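Local coordinates for multidrug resistance protein (Vibrio cholerae, PDB 1YC9) that forms the outer-membrane exit duct of a multidrug efflux system, a trimeric channel of the outer membrane factor family, at the interface of chains A and B. Sequence-based numbering; all coordinates share one arbitrary frame. Chains: chain A/B, multidrug resistance protein.

The interface of chains A and B. Residues chain A 368-369, 372-373, 375-376; chain B 200-201, 203-204, 207.
VceC belongs to the outer membrane factor family, whose members are trimers with a long barrel of packed alpha-helices. This patch is a helix-to-helix contact between two subunits. Helix 326-391 of chain A lies against helix 189-223 of chain B.

The tight part packs methyl groups of chain B against the backbone, a hydroxyl and the aliphatic stems of chain A. B:Ala200 presses its methyl CB onto the backbone of chain A, 3.6 Å from the carbonyl O of A:Lys372. B:Ala204 puts its CB 3.6 Å from the hydroxyl OG1 of A:Thr373. OG1 of A:Thr373 sits beside its own backbone N (chi1 -55°) and hydrogen-bonds back to A:Arg369 O at 2.7 Å. It approaches from above the carbonyl plane, so a polar atom facing a methyl is satisfied within its own helix. B:Leu207 sends one branch, CD1, to the backbone and methyl of A:Ala368, with CD1 3.6 Å from A:Ala368 O. The same CD1 meets CG of A:Lys372, and the two side chains cross at about a right angle.

The polar side is looser. The A:Lys372 chain bends at chi2 (-52°) and chi3 (-49°), which brings its CD and CE against the carboxylate of B:Glu203. The two side chains cross obliquely. B:Glu203 reaches out with CG anti to its backbone N. NZ of A:Lys372 stays 3.9 Å from the carboxylate OE1 of B:Glu203, a long salt bridge rather than a close ion pair.

At the other flank, CG of A:Arg369 meets CB of B:Leu207 as the chains run past each other in opposite directions. The A:Arg369 chain bends at chi3. Its NE lies 2.8 Å from water 1, at the edge of the A:Arg369 guanidinium and in its plane. Water 1 lies 2.7 Å from the carbonyl O of B:Ala204 and bridges the two helices.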
loop_
_atom_site.group_PDB
_atom_site.type_symbol
_atom_site.label_atom_id
_atom_site.label_comp_id
_atom_site.label_asym_id
_atom_site.label_seq_id
_atom_site.Cartn_x
_atom_site.Cartn_y
_atom_site.Cartn_z
ATOM N N ALA A 368 -15.321 -29.047 -16.485
ATOM C CA ALA A 368 -16.362 -29.774 -15.781
ATOM C C ALA A 368 -17.393 -28.842 -15.171
ATOM O O ALA A 368 -18.593 -29.178 -15.160
ATOM C CB ALA A 368 -15.794 -30.616 -14.764
ATOM N N ARG A 369 -16.923 -27.711 -14.606
ATOM C CA ARG A 369 -17.845 -26.657 -14.138
ATOM C C ARG A 369 -18.794 -26.181 -15.241
ATOM O O ARG A 369 -20.021 -26.137 -15.055
ATOM C CB ARG A 369 -17.049 -25.476 -13.549
ATOM C CG ARG A 369 -16.356 -25.851 -12.262
ATOM C CD ARG A 369 -15.657 -24.707 -11.574
ATOM N NE ARG A 369 -16.664 -23.723 -11.143
ATOM C CZ ARG A 369 -16.348 -22.564 -10.581
ATOM N NH1 ARG A 369 -15.083 -22.274 -10.370
ATOM N NH2 ARG A 369 -17.307 -21.705 -10.234
ATOM N N LYS A 372 -21.320 -29.132 -16.268
ATOM C CA LYS A 372 -22.442 -29.283 -15.357
ATOM C C LYS A 372 -23.360 -28.071 -15.422
ATOM O O LYS A 372 -24.590 -28.195 -15.326
ATOM C CB LYS A 372 -21.983 -29.547 -13.930
ATOM C CG LYS A 372 -21.165 -30.815 -13.697
ATOM C CD LYS A 372 -21.766 -32.147 -14.226
ATOM C CE LYS A 372 -23.197 -32.421 -13.873
ATOM N NZ LYS A 372 -23.757 -33.782 -14.454
ATOM N N THR A 373 -22.800 -26.884 -15.589
ATOM C CA THR A 373 -23.644 -25.697 -15.643
ATOM C C THR A 373 -24.443 -25.664 -16.978
ATOM O O THR A 373 -25.605 -25.279 -16.984
ATOM C CB THR A 373 -22.805 -24.429 -15.462
ATOM O OG1 THR A 373 -22.032 -24.509 -14.244
ATOM C CG2 THR A 373 -23.714 -23.231 -15.294
ATOM N N GLN A 375 -25.494 -28.328 -18.534
ATOM C CA GLN A 375 -26.536 -29.308 -18.253
ATOM C C GLN A 375 -27.670 -28.673 -17.410
ATOM O O GLN A 375 -28.829 -28.896 -17.675
ATOM C CB GLN A 375 -25.943 -30.514 -17.566
ATOM C CG GLN A 375 -24.951 -31.307 -18.464
ATOM C CD GLN A 375 -24.204 -32.345 -17.703
ATOM O OE1 GLN A 375 -23.002 -32.616 -17.968
ATOM N NE2 GLN A 375 -24.855 -32.931 -16.752
ATOM N N ALA A 376 -27.343 -27.857 -16.402
ATOM C CA ALA A 376 -28.387 -27.199 -15.633
ATOM C C ALA A 376 -29.176 -26.243 -16.528
ATOM O O ALA A 376 -30.383 -26.204 -16.433
ATOM C CB ALA A 376 -27.797 -26.428 -14.423
ATOM N N ALA B 200 -27.739 -30.909 -11.427
ATOM C CA ALA B 200 -26.600 -30.485 -12.211
ATOM C C ALA B 200 -26.024 -29.205 -11.554
ATOM O O ALA B 200 -24.817 -29.085 -11.386
ATOM C CB ALA B 200 -26.992 -30.234 -13.652
ATOM N N SER B 201 -26.911 -28.308 -11.172
ATOM C CA SER B 201 -26.543 -27.093 -10.467
ATOM C C SER B 201 -25.839 -27.340 -9.133
ATOM O O SER B 201 -24.851 -26.661 -8.832
ATOM C CB SER B 201 -27.775 -26.251 -10.200
ATOM O OG SER B 201 -27.362 -25.005 -9.722
ATOM N N GLU B 203 -24.236 -30.113 -8.347
ATOM C CA GLU B 203 -22.938 -30.646 -8.692
ATOM C C GLU B 203 -21.964 -29.566 -9.177
ATOM O O GLU B 203 -20.784 -29.622 -8.858
ATOM C CB GLU B 203 -23.021 -31.746 -9.748
ATOM C CG GLU B 203 -21.715 -32.532 -9.749
ATOM C CD GLU B 203 -21.810 -33.865 -10.464
ATOM O OE1 GLU B 203 -22.930 -34.350 -10.699
ATOM O OE2 GLU B 203 -20.753 -34.395 -10.790
ATOM N N ALA B 204 -22.454 -28.613 -9.958
ATOM C CA ALA B 204 -21.631 -27.493 -10.382
ATOM C C ALA B 204 -21.104 -26.698 -9.184
ATOM O O ALA B 204 -19.927 -26.350 -9.147
ATOM C CB ALA B 204 -22.384 -26.598 -11.288
ATOM N N LEU B 207 -18.291 -28.635 -7.606
ATOM C CA LEU B 207 -17.065 -28.583 -8.342
ATOM C C LEU B 207 -16.337 -27.264 -8.057
ATOM O O LEU B 207 -15.115 -27.258 -7.901
ATOM C CB LEU B 207 -17.326 -28.738 -9.830
ATOM C CG LEU B 207 -17.721 -30.155 -10.267
ATOM C CD1 LEU B 207 -18.013 -30.102 -11.744
ATOM C CD2 LEU B 207 -16.637 -31.211 -9.991
HETATM O O HOH W 1 -19.329 -24.403 -10.965
#